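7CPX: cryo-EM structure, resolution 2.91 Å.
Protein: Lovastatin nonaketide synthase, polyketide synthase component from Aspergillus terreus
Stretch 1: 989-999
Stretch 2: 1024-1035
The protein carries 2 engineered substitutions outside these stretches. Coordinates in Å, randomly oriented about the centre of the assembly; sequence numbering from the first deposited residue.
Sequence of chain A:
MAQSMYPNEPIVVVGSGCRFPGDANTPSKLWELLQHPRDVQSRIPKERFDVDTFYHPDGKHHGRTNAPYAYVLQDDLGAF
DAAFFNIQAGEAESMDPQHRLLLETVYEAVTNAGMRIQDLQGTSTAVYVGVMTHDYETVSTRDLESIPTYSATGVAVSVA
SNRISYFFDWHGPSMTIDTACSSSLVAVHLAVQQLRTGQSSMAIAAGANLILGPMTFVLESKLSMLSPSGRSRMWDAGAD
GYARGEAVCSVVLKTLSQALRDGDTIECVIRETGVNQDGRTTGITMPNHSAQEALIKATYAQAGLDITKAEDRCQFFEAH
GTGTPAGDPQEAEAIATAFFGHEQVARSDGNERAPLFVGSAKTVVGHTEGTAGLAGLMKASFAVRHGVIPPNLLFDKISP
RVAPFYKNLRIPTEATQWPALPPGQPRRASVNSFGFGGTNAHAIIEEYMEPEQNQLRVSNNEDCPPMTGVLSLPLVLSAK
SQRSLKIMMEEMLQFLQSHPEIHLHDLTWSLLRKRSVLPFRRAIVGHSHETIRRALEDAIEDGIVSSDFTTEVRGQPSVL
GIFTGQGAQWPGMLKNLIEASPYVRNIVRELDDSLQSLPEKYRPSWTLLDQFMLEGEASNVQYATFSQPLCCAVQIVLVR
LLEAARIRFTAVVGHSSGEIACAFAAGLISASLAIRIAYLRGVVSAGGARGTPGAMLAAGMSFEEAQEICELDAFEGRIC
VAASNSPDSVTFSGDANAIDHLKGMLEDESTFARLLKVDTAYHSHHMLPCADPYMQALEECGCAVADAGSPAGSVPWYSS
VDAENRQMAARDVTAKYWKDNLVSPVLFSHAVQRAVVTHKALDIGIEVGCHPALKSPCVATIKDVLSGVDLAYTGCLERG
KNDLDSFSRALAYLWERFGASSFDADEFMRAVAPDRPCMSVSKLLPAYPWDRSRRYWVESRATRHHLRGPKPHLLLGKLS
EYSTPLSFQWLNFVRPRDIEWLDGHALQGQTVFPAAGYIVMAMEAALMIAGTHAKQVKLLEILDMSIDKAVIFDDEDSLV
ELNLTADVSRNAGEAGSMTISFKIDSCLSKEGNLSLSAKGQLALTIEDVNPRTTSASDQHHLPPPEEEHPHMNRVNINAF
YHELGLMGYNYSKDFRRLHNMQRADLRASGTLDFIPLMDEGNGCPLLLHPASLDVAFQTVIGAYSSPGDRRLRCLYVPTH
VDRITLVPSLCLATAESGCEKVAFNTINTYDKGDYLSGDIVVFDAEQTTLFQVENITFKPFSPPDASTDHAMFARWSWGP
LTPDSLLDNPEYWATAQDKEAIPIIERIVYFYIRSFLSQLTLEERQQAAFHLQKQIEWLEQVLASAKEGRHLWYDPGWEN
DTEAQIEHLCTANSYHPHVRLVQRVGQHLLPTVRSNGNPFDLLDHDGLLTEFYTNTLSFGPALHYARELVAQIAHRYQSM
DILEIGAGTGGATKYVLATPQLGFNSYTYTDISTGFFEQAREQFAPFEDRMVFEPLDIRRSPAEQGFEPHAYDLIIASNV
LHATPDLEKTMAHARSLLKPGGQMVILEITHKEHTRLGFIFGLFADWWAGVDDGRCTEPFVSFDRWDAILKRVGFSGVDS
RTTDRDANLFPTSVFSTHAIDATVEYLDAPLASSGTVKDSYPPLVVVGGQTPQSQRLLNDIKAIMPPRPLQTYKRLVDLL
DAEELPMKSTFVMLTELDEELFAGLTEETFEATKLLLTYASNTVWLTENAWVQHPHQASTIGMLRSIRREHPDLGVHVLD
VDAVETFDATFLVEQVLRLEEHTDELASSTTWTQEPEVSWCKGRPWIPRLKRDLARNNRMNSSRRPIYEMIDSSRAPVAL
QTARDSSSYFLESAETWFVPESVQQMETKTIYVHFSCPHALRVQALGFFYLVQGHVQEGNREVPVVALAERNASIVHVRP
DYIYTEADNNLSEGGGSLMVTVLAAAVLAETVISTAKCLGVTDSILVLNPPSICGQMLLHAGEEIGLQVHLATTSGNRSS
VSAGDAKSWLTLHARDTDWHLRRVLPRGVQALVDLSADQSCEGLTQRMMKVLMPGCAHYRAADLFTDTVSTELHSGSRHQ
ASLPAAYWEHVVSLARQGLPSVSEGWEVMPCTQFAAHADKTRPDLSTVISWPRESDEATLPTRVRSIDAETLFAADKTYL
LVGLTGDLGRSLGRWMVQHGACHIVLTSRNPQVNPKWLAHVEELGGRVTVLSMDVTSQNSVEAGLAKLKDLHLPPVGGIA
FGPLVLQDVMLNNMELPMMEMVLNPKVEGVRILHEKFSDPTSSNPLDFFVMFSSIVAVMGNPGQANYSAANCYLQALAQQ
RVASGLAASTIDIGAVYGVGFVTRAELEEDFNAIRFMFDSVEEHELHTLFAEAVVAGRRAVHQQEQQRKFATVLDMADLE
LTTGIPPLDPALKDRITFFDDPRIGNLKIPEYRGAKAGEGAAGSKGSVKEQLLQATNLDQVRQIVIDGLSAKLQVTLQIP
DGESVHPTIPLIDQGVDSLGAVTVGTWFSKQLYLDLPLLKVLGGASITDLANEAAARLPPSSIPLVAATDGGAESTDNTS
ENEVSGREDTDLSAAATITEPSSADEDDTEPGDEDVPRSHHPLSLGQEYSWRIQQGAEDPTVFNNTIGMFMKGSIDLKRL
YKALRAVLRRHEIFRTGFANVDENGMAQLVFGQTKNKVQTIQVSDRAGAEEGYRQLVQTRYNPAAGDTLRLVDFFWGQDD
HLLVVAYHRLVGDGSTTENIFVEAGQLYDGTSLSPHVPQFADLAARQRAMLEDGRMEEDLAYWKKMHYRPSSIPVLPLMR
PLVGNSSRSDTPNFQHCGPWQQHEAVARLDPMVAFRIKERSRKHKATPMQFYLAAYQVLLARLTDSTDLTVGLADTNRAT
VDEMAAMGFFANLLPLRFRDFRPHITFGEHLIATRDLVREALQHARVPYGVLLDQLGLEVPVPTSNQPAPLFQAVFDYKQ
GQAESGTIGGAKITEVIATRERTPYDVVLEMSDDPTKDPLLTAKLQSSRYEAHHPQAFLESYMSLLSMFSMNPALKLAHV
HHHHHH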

# COMPACT_ATOMS: atom_id res chain seq x y z
N GLY A 989 19.68 25.72 5.87
CA GLY A 989 18.69 26.33 6.74
C GLY A 989 17.41 25.53 6.84
O GLY A 989 16.84 25.40 7.93
N GLN A 990 16.93 24.99 5.73
CA GLN A 990 15.71 24.20 5.74
C GLN A 990 15.92 22.92 6.52
O GLN A 990 16.95 22.26 6.41
CB GLN A 990 15.28 23.87 4.31
CG GLN A 990 15.14 25.07 3.39
CD GLN A 990 14.01 25.99 3.79
OE1 GLN A 990 13.32 25.76 4.79
NE2 GLN A 990 13.80 27.05 3.01
N THR A 991 14.92 22.56 7.33
CA THR A 991 14.93 21.27 8.01
C THR A 991 14.65 20.17 6.99
O THR A 991 13.62 20.20 6.31
CB THR A 991 13.90 21.25 9.13
OG1 THR A 991 14.18 22.30 10.06
CG2 THR A 991 13.93 19.91 9.85
N VAL A 992 15.56 19.21 6.89
CA VAL A 992 15.50 18.16 5.89
C VAL A 992 15.51 16.82 6.60
O VAL A 992 16.31 16.60 7.52
CB VAL A 992 16.67 18.26 4.90
CG1 VAL A 992 16.58 17.15 3.86
CG2 VAL A 992 16.68 19.62 4.23
N PHE A 993 14.63 15.92 6.18
CA PHE A 993 14.60 14.59 6.76
C PHE A 993 15.90 13.87 6.44
O PHE A 993 16.25 13.75 5.26
CB PHE A 993 13.41 13.80 6.23
CG PHE A 993 13.10 12.57 7.04
CD1 PHE A 993 12.38 12.67 8.22
CD2 PHE A 993 13.52 11.32 6.62
CE1 PHE A 993 12.09 11.54 8.97
CE2 PHE A 993 13.23 10.19 7.36
CZ PHE A 993 12.52 10.30 8.54
N PRO A 994 16.64 13.39 7.44
CA PRO A 994 17.94 12.78 7.15
C PRO A 994 17.81 11.53 6.31
O PRO A 994 16.83 10.79 6.39
CB PRO A 994 18.50 12.46 8.54
CG PRO A 994 17.30 12.35 9.41
CD PRO A 994 16.31 13.33 8.87
N ALA A 995 18.84 11.28 5.48
CA ALA A 995 18.95 9.99 4.82
C ALA A 995 19.07 8.88 5.85
O ALA A 995 18.52 7.79 5.68
CB ALA A 995 20.15 9.99 3.88
N ALA A 996 19.81 9.15 6.93
CA ALA A 996 19.79 8.25 8.08
C ALA A 996 18.37 8.04 8.57
O ALA A 996 18.04 6.96 9.08
CB ALA A 996 20.66 8.81 9.20
N GLY A 997 17.51 9.05 8.43
CA GLY A 997 16.11 8.87 8.78
C GLY A 997 15.44 7.81 7.92
O GLY A 997 14.74 6.94 8.43
N TYR A 998 15.67 7.86 6.61
CA TYR A 998 15.11 6.84 5.72
C TYR A 998 15.67 5.47 6.07
O TYR A 998 14.95 4.47 6.05
CB TYR A 998 15.43 7.17 4.26
CG TYR A 998 14.92 8.52 3.79
CD1 TYR A 998 13.60 8.89 3.98
CD2 TYR A 998 15.77 9.42 3.16
CE1 TYR A 998 13.14 10.12 3.55
CE2 TYR A 998 15.32 10.64 2.73
CZ TYR A 998 14.01 10.99 2.93
OH TYR A 998 13.56 12.22 2.50
N ILE A 999 16.97 5.40 6.38
CA ILE A 999 17.58 4.12 6.72
C ILE A 999 16.97 3.55 7.99
O ILE A 999 16.67 2.35 8.07
CB ILE A 999 19.11 4.29 6.84
CG1 ILE A 999 19.71 4.47 5.45
CG2 ILE A 999 19.72 3.10 7.54
CD1 ILE A 999 21.07 5.09 5.45
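Stretch 2 (1024-1035) DMSIDKAVIFDD

A short strand that runs into a helix can be met by two extended runs joined by a loop, and residues 1024-1035 of lovastatin nonaketide synthase illustrate how: 1025-1027 lies against the helix, and the weakly bonded strand about 1032-1033 pairs with the strand. The apolar centre lies where strand gives way to helix. Phe993 brings its CB to 3.8 Å from CB of Val1031 and to 3.6 Å from CE2 of Phe1033, whose chi1 is m. On the other face of the strand pair, Val992 CG2 packs 3.3 Å from Ile1032 CD1, while Val992 CG1 lies 3.8 Å from Ala1030 CB.

From here the packing extends along the helix. Strand 1025-1027 crosses helix 995-999 at 139°, running roughly against it, with 9.6 Å between the axes at closest approach. That spacing is bridged by side chains: Ala995 CB meets Ile1027 CG1 at 3.8 Å, and the same Ile1027 CG1 is 3.7 Å from Tyr998 CD2. Met1025, all t and hence fully extended, reaches the helix with SD 3.3 Å from Ile999 CG1 and CE 3.5 Å from Tyr998 CB.

The backbone supplies the polar frame. Residues 1031-1033 are extended and antiparallel to 991-993, so that Val992 faces Ile1032 with their CA atoms 4.6 Å apart. Hydrogen bonds flank this pair: Phe1033 N donates to Thr991 O at 2.7 Å, and Phe993 N to Val1031 O at 3.0 Å. The latter carbonyl also receives a CA-H...O contact, with Val992 CA 3.2 Å from Val1031 O. Val1031 N, in turn, makes a weak hydrogen bond to Tyr998 OH at 3.1 Å, tying the helix to the segment that covers it.

At the exposed margin, Gln990 still contributes apolar contact, its CB 3.6 Å from Ile1032 CG2, while its OE1 lies 3.6 Å from Phe1033 O.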

# COMPACT_ATOMS: atom_id res chain seq x y z
N ASP A 1024 21.68 -1.59 -1.96
CA ASP A 1024 21.37 -0.76 -3.12
C ASP A 1024 20.37 0.34 -2.77
O ASP A 1024 19.51 0.69 -3.57
CB ASP A 1024 20.83 -1.62 -4.27
CG ASP A 1024 20.79 -0.87 -5.59
OD1 ASP A 1024 21.19 0.31 -5.62
OD2 ASP A 1024 20.35 -1.46 -6.60
N MET A 1025 20.49 0.89 -1.57
CA MET A 1025 19.58 1.94 -1.15
C MET A 1025 19.90 3.24 -1.89
O MET A 1025 21.07 3.58 -2.10
CB MET A 1025 19.66 2.16 0.35
CG MET A 1025 18.81 3.32 0.83
SD MET A 1025 18.51 3.29 2.60
CE MET A 1025 17.41 4.69 2.78
N SER A 1026 18.85 3.96 -2.27
CA SER A 1026 18.98 5.22 -2.99
C SER A 1026 18.04 6.24 -2.38
O SER A 1026 16.85 5.95 -2.19
CB SER A 1026 18.68 5.03 -4.47
OG SER A 1026 18.77 6.26 -5.17
N ILE A 1027 18.57 7.42 -2.08
CA ILE A 1027 17.77 8.55 -1.62
C ILE A 1027 17.51 9.43 -2.84
O ILE A 1027 18.41 10.13 -3.31
CB ILE A 1027 18.47 9.33 -0.51
CG1 ILE A 1027 18.50 8.51 0.79
CG2 ILE A 1027 17.78 10.65 -0.27
CD1 ILE A 1027 19.48 7.37 0.78
N ASP A 1028 16.28 9.39 -3.35
CA ASP A 1028 15.96 10.06 -4.61
C ASP A 1028 15.60 11.53 -4.42
O ASP A 1028 16.02 12.37 -5.22
CB ASP A 1028 14.81 9.33 -5.30
CG ASP A 1028 15.15 7.88 -5.62
OD1 ASP A 1028 15.27 7.08 -4.67
OD2 ASP A 1028 15.29 7.55 -6.81
N LYS A 1029 14.84 11.85 -3.38
CA LYS A 1029 14.37 13.22 -3.16
C LYS A 1029 14.42 13.51 -1.67
O LYS A 1029 13.69 12.90 -0.89
CB LYS A 1029 12.96 13.42 -3.70
CG LYS A 1029 12.43 14.83 -3.52
CD LYS A 1029 11.11 15.02 -4.26
CE LYS A 1029 10.65 16.47 -4.19
NZ LYS A 1029 9.44 16.72 -5.02
N ALA A 1030 15.29 14.44 -1.28
CA ALA A 1030 15.35 14.87 0.11
C ALA A 1030 14.05 15.56 0.49
O ALA A 1030 13.55 16.41 -0.25
CB ALA A 1030 16.54 15.80 0.33
N VAL A 1031 13.52 15.20 1.66
CA VAL A 1031 12.28 15.80 2.15
C VAL A 1031 12.62 17.13 2.81
O VAL A 1031 13.26 17.16 3.86
CB VAL A 1031 11.56 14.86 3.13
CG1 VAL A 1031 10.64 15.65 4.04
CG2 VAL A 1031 10.77 13.82 2.37
N ILE A 1032 12.19 18.22 2.19
CA ILE A 1032 12.43 19.56 2.72
C ILE A 1032 11.21 19.99 3.51
O ILE A 1032 10.09 20.00 2.99
CB ILE A 1032 12.73 20.55 1.58
CG1 ILE A 1032 13.79 19.99 0.63
CG2 ILE A 1032 13.18 21.89 2.16
CD1 ILE A 1032 15.10 19.65 1.30
N PHE A 1033 11.42 20.35 4.77
CA PHE A 1033 10.35 20.83 5.64
C PHE A 1033 10.35 22.35 5.59
O PHE A 1033 11.32 22.99 6.01
CB PHE A 1033 10.54 20.33 7.07
CG PHE A 1033 10.46 18.84 7.20
CD1 PHE A 1033 9.24 18.20 7.27
CD2 PHE A 1033 11.61 18.07 7.26
CE1 PHE A 1033 9.16 16.83 7.39
CE2 PHE A 1033 11.54 16.70 7.38
CZ PHE A 1033 10.31 16.08 7.45
N ASP A 1034 9.26 22.93 5.09
CA ASP A 1034 9.16 24.38 5.01
C ASP A 1034 9.20 25.00 6.40
O ASP A 1034 9.84 26.04 6.61
CB ASP A 1034 7.88 24.78 4.28
CG ASP A 1034 7.79 26.28 4.04
OD1 ASP A 1034 8.77 26.99 4.34
OD2 ASP A 1034 6.73 26.73 3.55
N ASP A 1035 8.52 24.38 7.36
CA ASP A 1035 8.47 24.89 8.72
C ASP A 1035 8.29 23.72 9.67
O ASP A 1035 7.89 22.63 9.26
CB ASP A 1035 7.35 25.92 8.90
CG ASP A 1035 7.39 26.61 10.25
OD1 ASP A 1035 8.33 26.33 11.03
OD2 ASP A 1035 6.50 27.43 10.53